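Local coordinates for S-adenosylmethionine:2-demethylmenaquinone methyltransferase (Geobacillus kaustophilus, PDB 2PCN), which belongs to the Aldolase/RraA family and assembles from three protein chains, at residues D12-C17 with V150-D155; A35-F40 with T57-D62. All coordinates share one frame; numbering follows the deposited sequence.

Contact 1: residues D12-C17 with V150-D155; sequences DELQVC and VVANKD
Leu-14 lays its CD2 methyl against the small side chain of Ala-152. Its CG stands anti to the carbonyl carbon (chi1 -67°). Leu-14 CD2 is 3.6 Å from Ala-152 CB. The same methyl flanks Val-150 more loosely, with Leu-14 CD2 4.2 Å from Val-150 CG2. Further along this face, Val-16 and Val-150 stand next to each other and head in the same direction. Their nearest branches, Val-16 CG2 and Val-150 CG1, are 4.1 Å apart. A second subunit packs on this pair, with its Pro-114 on Val-150 and its Val-115 on Val-16. The other face carries Gln-15 and Val-151, whose CB atoms are 4.3 Å apart. Trp-136 of strand 134-136 touches Val-151.

Between the faces, two backbone bonds join Gln-15 and Val-151 as a hydrogen-bonded antiparallel pair. Gln-15 N to Val-151 O is 3.0 Å, and Val-151 N to Gln-15 O is 2.9 Å. Past the strands, Lys-154 folds back, bent at chi2 and chi4, and meets Glu-13 at about a right angle. Lys-154 NZ lies 3.0 Å from Glu-13 OE2 in a salt bridge whose hydrogen bond is weak. Glu-13 OE1 has a second cation, Lys-159. This is a short antiparallel strand pair, in which strand 14-16 lies along strand 148-152 of the mixed sheet.

Contact 2: residues A35-F40 with T57-D62; sequences ATVDVF and TVLVVD
Val-37 and Leu-59 form the apolar centre, their side chains crossing at a slant. Leu-59 CG is anti to the backbone N (chi1 -175°). Leu-59 CD1 lies 3.6 Å from Val-37 CG2. The same CD1 is 3.8 Å from Ala-35 CB. Ala-35 is also pressed by Thr-57, whose CG2 comes to 3.4 Å from Ala-35 CB, a tight carbon contact. Just past the strand, Val-39 CG2 meets Val-61 CG1. Helix 44-52 packs on the centre, with Leu-45 and Ala-49 on Val-37 and Ala-49 and Leu-50 on Leu-59. Leu-71 packs on Val-39 and Val-61.

Four backbone hydrogen bonds join the two parallel strands. Val-60 N to Ala-35 O is nearly straight, with an N-H...O angle of 177°. A fifth bond, from Val-39 N to Asp-62 O, continues past the end of strand 35-38 and is nearest the polar edge. Here the side chains of Asp-38 and Asp-62 run next to each other in the same direction, with carboxylate planes 46° apart. Asp-38 OD1 is 3.6 Å from both Asp-62 CB and Asp-62 OD2. Lys-64 serves this end three times: its NZ forms a salt bridge with Asp-38 OD1 and a hydrogen bond with Val-39 O, and its backbone N binds Asp-62 OD1. The two acids would repel each other if both are charged, and the ammonium of Lys-64, paired with Asp-38, probably eases this repulsion.

The two contacts share the nine-stranded mixed sheet but lie in different parts of it. Their centres are about 17 Å apart and their nearest atoms about 7 Å, so they do not touch. In sequence, both segments of contact 2 fall between the two segments of contact 1. Contact 2 is local: strand 30-38, helix 44-52 and strand 58-62 make a beta-alpha-beta unit near the centre of the chain. Contact 1 brings the two ends of the chain together, farther out and beside a second subunit. Strand 141-145 connects them, since it pairs with both 148-152 and 30-38. One sheet thus ties the chain ends to the buried core.

Contact 1: residues D12-C17 with V150-D155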
loop_
_atom_site.group_PDB
_atom_site.type_symbol
_atom_site.label_atom_id
_atom_site.label_comp_id
_atom_site.label_asym_id
_atom_site.label_seq_id
_atom_site.Cartn_x
_atom_site.Cartn_y
_atom_site.Cartn_z
ATOM N N ASP A 12 4.637 28.460 -4.872
ATOM C CA ASP A 12 3.797 29.372 -5.649
ATOM C C ASP A 12 3.821 29.112 -7.156
ATOM O O ASP A 12 2.915 29.531 -7.875
ATOM C CB ASP A 12 4.193 30.828 -5.374
ATOM C CG ASP A 12 5.627 31.132 -5.765
ATOM O OD1 ASP A 12 5.990 30.900 -6.936
ATOM O OD2 ASP A 12 6.391 31.610 -4.901
ATOM N N GLU A 13 4.856 28.427 -7.631
ATOM C CA GLU A 13 4.984 28.116 -9.054
ATOM C C GLU A 13 4.722 26.642 -9.317
ATOM O O GLU A 13 4.961 26.152 -10.422
ATOM C CB GLU A 13 6.392 28.439 -9.548
ATOM C CG GLU A 13 6.759 29.902 -9.539
ATOM C CD GLU A 13 8.187 30.123 -9.987
ATOM O OE1 GLU A 13 9.103 29.623 -9.302
ATOM O OE2 GLU A 13 8.392 30.789 -11.024
ATOM N N LEU A 14 4.228 25.934 -8.307
ATOM C CA LEU A 14 3.991 24.505 -8.448
ATOM C C LEU A 14 2.555 24.034 -8.312
ATOM O O LEU A 14 1.733 24.649 -7.633
ATOM C CB LEU A 14 4.828 23.732 -7.423
ATOM C CG LEU A 14 6.350 23.709 -7.527
ATOM C CD1 LEU A 14 6.925 23.049 -6.283
ATOM C CD2 LEU A 14 6.772 22.954 -8.777
ATOM N N GLN A 15 2.279 22.923 -8.985
ATOM C CA GLN A 15 0.994 22.256 -8.920
ATOM C C GLN A 15 1.352 20.976 -8.179
ATOM O O GLN A 15 2.341 20.325 -8.515
ATOM C CB GLN A 15 0.480 21.908 -10.315
ATOM C CG GLN A 15 -0.129 23.074 -11.064
ATOM C CD GLN A 15 -0.700 22.643 -12.390
ATOM O OE1 GLN A 15 0.005 22.595 -13.399
ATOM N NE2 GLN A 15 -1.981 22.301 -12.393
ATOM N N VAL A 16 0.572 20.624 -7.166
ATOM C CA VAL A 16 0.840 19.421 -6.391
ATOM C C VAL A 16 -0.225 18.373 -6.681
ATOM O O VAL A 16 -1.410 18.597 -6.440
ATOM C CB VAL A 16 0.858 19.728 -4.879
ATOM C CG1 VAL A 16 1.143 18.459 -4.093
ATOM C CG2 VAL A 16 1.913 20.783 -4.579
ATOM N N CYS A 17 0.201 17.229 -7.210
ATOM C CA CYS A 17 -0.729 16.159 -7.535
ATOM C C CYS A 17 -1.418 15.641 -6.277
ATOM O O CYS A 17 -0.766 15.326 -5.277
ATOM C CB CYS A 17 0.007 15.018 -8.242
ATOM S SG CYS A 17 -1.100 13.751 -8.903
ATOM N N VAL A 150 5.108 16.801 -8.125
ATOM C CA VAL A 150 4.835 18.215 -8.327
ATOM C C VAL A 150 5.204 18.619 -9.748
ATOM O O VAL A 150 6.149 18.085 -10.332
ATOM C CB VAL A 150 5.609 19.090 -7.317
ATOM C CG1 VAL A 150 5.218 18.694 -5.898
ATOM C CG2 VAL A 150 7.109 18.943 -7.522
ATOM N N VAL A 151 4.450 19.566 -10.296
ATOM C CA VAL A 151 4.664 20.026 -11.662
ATOM C C VAL A 151 4.916 21.528 -11.752
ATOM O O VAL A 151 4.185 22.324 -11.165
ATOM C CB VAL A 151 3.438 19.691 -12.536
ATOM C CG1 VAL A 151 3.653 20.190 -13.954
ATOM C CG2 VAL A 151 3.187 18.190 -12.522
ATOM N N ALA A 152 5.952 21.905 -12.496
ATOM C CA ALA A 152 6.295 23.312 -12.698
ATOM C C ALA A 152 6.195 23.591 -14.198
ATOM O O ALA A 152 6.310 22.674 -15.009
ATOM C CB ALA A 152 7.710 23.588 -12.201
ATOM N N ASN A 153 5.978 24.847 -14.573
ATOM C CA ASN A 153 5.861 25.178 -15.988
ATOM C C ASN A 153 7.207 25.356 -16.679
ATOM O O ASN A 153 7.268 25.740 -17.848
ATOM C CB ASN A 153 5.002 26.431 -16.170
ATOM C CG ASN A 153 3.528 26.168 -15.919
ATOM O OD1 ASN A 153 2.700 27.074 -16.005
ATOM N ND2 ASN A 153 3.193 24.917 -15.610
ATOM N N LYS A 154 8.284 25.071 -15.956
ATOM C CA LYS A 154 9.631 25.181 -16.501
ATOM C C LYS A 154 10.654 24.557 -15.563
ATOM O O LYS A 154 10.346 24.258 -14.409
ATOM C CB LYS A 154 9.984 26.649 -16.773
ATOM C CG LYS A 154 9.712 27.609 -15.622
ATOM C CD LYS A 154 10.707 27.454 -14.485
ATOM C CE LYS A 154 10.484 28.520 -13.425
ATOM N NZ LYS A 154 9.106 28.469 -12.858
ATOM N N ASP A 155 11.868 24.355 -16.063
ATOM C CA ASP A 155 12.930 23.769 -15.258
ATOM C C ASP A 155 13.257 24.712 -14.103
ATOM O O ASP A 155 13.817 25.789 -14.310
ATOM C CB ASP A 155 14.179 23.546 -16.115
ATOM C CG ASP A 155 15.203 22.666 -15.428
ATOM O OD1 ASP A 155 15.516 22.928 -14.249
ATOM O OD2 ASP A 155 15.696 21.717 -16.073
#

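Contact 2: residues A35-F40 with T57-D62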
loop_
_atom_site.group_PDB
_atom_site.type_symbol
_atom_site.label_atom_id
_atom_site.label_comp_id
_atom_site.label_asym_id
_atom_site.label_seq_id
_atom_site.Cartn_x
_atom_site.Cartn_y
_atom_site.Cartn_z
ATOM N N ALA A 35 5.929 14.820 -21.426
ATOM C CA ALA A 35 5.439 14.453 -22.749
ATOM C C ALA A 35 4.096 13.847 -22.350
ATOM O O ALA A 35 4.035 13.094 -21.374
ATOM C CB ALA A 35 6.328 13.397 -23.385
ATOM N N THR A 36 3.027 14.168 -23.076
ATOM C CA THR A 36 1.706 13.662 -22.711
ATOM C C THR A 36 1.035 12.698 -23.676
ATOM O O THR A 36 1.256 12.736 -24.890
ATOM C CB THR A 36 0.705 14.820 -22.487
ATOM O OG1 THR A 36 0.493 15.510 -23.726
ATOM C CG2 THR A 36 1.231 15.801 -21.448
ATOM N N VAL A 37 0.194 11.840 -23.110
ATOM C CA VAL A 37 -0.584 10.873 -23.872
ATOM C C VAL A 37 -1.930 10.744 -23.168
ATOM O O VAL A 37 -1.986 10.532 -21.956
ATOM C CB VAL A 37 0.077 9.476 -23.908
ATOM C CG1 VAL A 37 -0.777 8.530 -24.742
ATOM C CG2 VAL A 37 1.474 9.566 -24.487
ATOM N N ASP A 38 -3.010 10.877 -23.930
ATOM C CA ASP A 38 -4.359 10.776 -23.383
ATOM C C ASP A 38 -5.039 9.585 -24.055
ATOM O O ASP A 38 -5.285 9.600 -25.261
ATOM C CB ASP A 38 -5.117 12.075 -23.669
ATOM C CG ASP A 38 -6.439 12.161 -22.931
ATOM O OD1 ASP A 38 -6.476 11.857 -21.721
ATOM O OD2 ASP A 38 -7.440 12.554 -23.563
ATOM N N VAL A 39 -5.329 8.551 -23.271
ATOM C CA VAL A 39 -5.949 7.339 -23.803
ATOM C C VAL A 39 -6.992 6.751 -22.860
ATOM O O VAL A 39 -7.189 7.235 -21.746
ATOM C CB VAL A 39 -4.891 6.237 -24.049
ATOM C CG1 VAL A 39 -3.827 6.739 -25.016
ATOM C CG2 VAL A 39 -4.252 5.824 -22.720
ATOM N N PHE A 40 -7.652 5.697 -23.326
ATOM C CA PHE A 40 -8.653 4.998 -22.534
ATOM C C PHE A 40 -8.579 3.507 -22.853
ATOM O O PHE A 40 -9.116 3.042 -23.866
ATOM C CB PHE A 40 -10.057 5.527 -22.829
ATOM C CG PHE A 40 -11.126 4.893 -21.986
ATOM C CD1 PHE A 40 -11.070 4.970 -20.601
ATOM C CD2 PHE A 40 -12.177 4.199 -22.577
ATOM C CE1 PHE A 40 -12.046 4.363 -19.809
ATOM C CE2 PHE A 40 -13.156 3.589 -21.796
ATOM C CZ PHE A 40 -13.089 3.672 -20.407
ATOM N N THR A 57 12.972 12.453 -20.884
ATOM C CA THR A 57 11.546 12.756 -20.796
ATOM C C THR A 57 10.815 11.904 -19.766
ATOM O O THR A 57 11.193 10.763 -19.500
ATOM C CB THR A 57 10.833 12.509 -22.154
ATOM O OG1 THR A 57 11.345 13.406 -23.143
ATOM C CG2 THR A 57 9.325 12.715 -22.019
ATOM N N VAL A 58 9.768 12.478 -19.185
ATOM C CA VAL A 58 8.913 11.767 -18.249
ATOM C C VAL A 58 7.575 11.720 -18.979
ATOM O O VAL A 58 6.954 12.757 -19.206
ATOM C CB VAL A 58 8.720 12.522 -16.916
ATOM C CG1 VAL A 58 7.605 11.861 -16.112
ATOM C CG2 VAL A 58 10.013 12.497 -16.107
ATOM N N LEU A 59 7.150 10.526 -19.374
ATOM C CA LEU A 59 5.883 10.387 -20.078
ATOM C C LEU A 59 4.744 10.332 -19.071
ATOM O O LEU A 59 4.758 9.510 -18.157
ATOM C CB LEU A 59 5.874 9.109 -20.922
ATOM C CG LEU A 59 4.624 8.944 -21.796
ATOM C CD1 LEU A 59 4.663 9.957 -22.929
ATOM C CD2 LEU A 59 4.558 7.540 -22.358
ATOM N N VAL A 60 3.769 11.222 -19.229
ATOM C CA VAL A 60 2.612 11.250 -18.347
ATOM C C VAL A 60 1.443 10.734 -19.171
ATOM O O VAL A 60 1.118 11.293 -20.223
ATOM C CB VAL A 60 2.308 12.684 -17.853
ATOM C CG1 VAL A 60 1.103 12.673 -16.923
ATOM C CG2 VAL A 60 3.527 13.243 -17.129
ATOM N N VAL A 61 0.824 9.659 -18.695
ATOM C CA VAL A 61 -0.293 9.042 -19.399
ATOM C C VAL A 61 -1.599 9.093 -18.610
ATOM O O VAL A 61 -1.681 8.579 -17.494
ATOM C CB VAL A 61 0.018 7.562 -19.713
ATOM C CG1 VAL A 61 -1.174 6.907 -20.394
ATOM C CG2 VAL A 61 1.259 7.468 -20.588
ATOM N N ASP A 62 -2.618 9.727 -19.180
ATOM C CA ASP A 62 -3.905 9.780 -18.508
ATOM C C ASP A 62 -4.763 8.649 -19.059
ATOM O O ASP A 62 -5.289 8.740 -20.169
ATOM C CB ASP A 62 -4.609 11.117 -18.739
ATOM C CG ASP A 62 -5.935 11.202 -18.002
ATOM O OD1 ASP A 62 -6.270 10.237 -17.282
ATOM O OD2 ASP A 62 -6.641 12.223 -18.136
#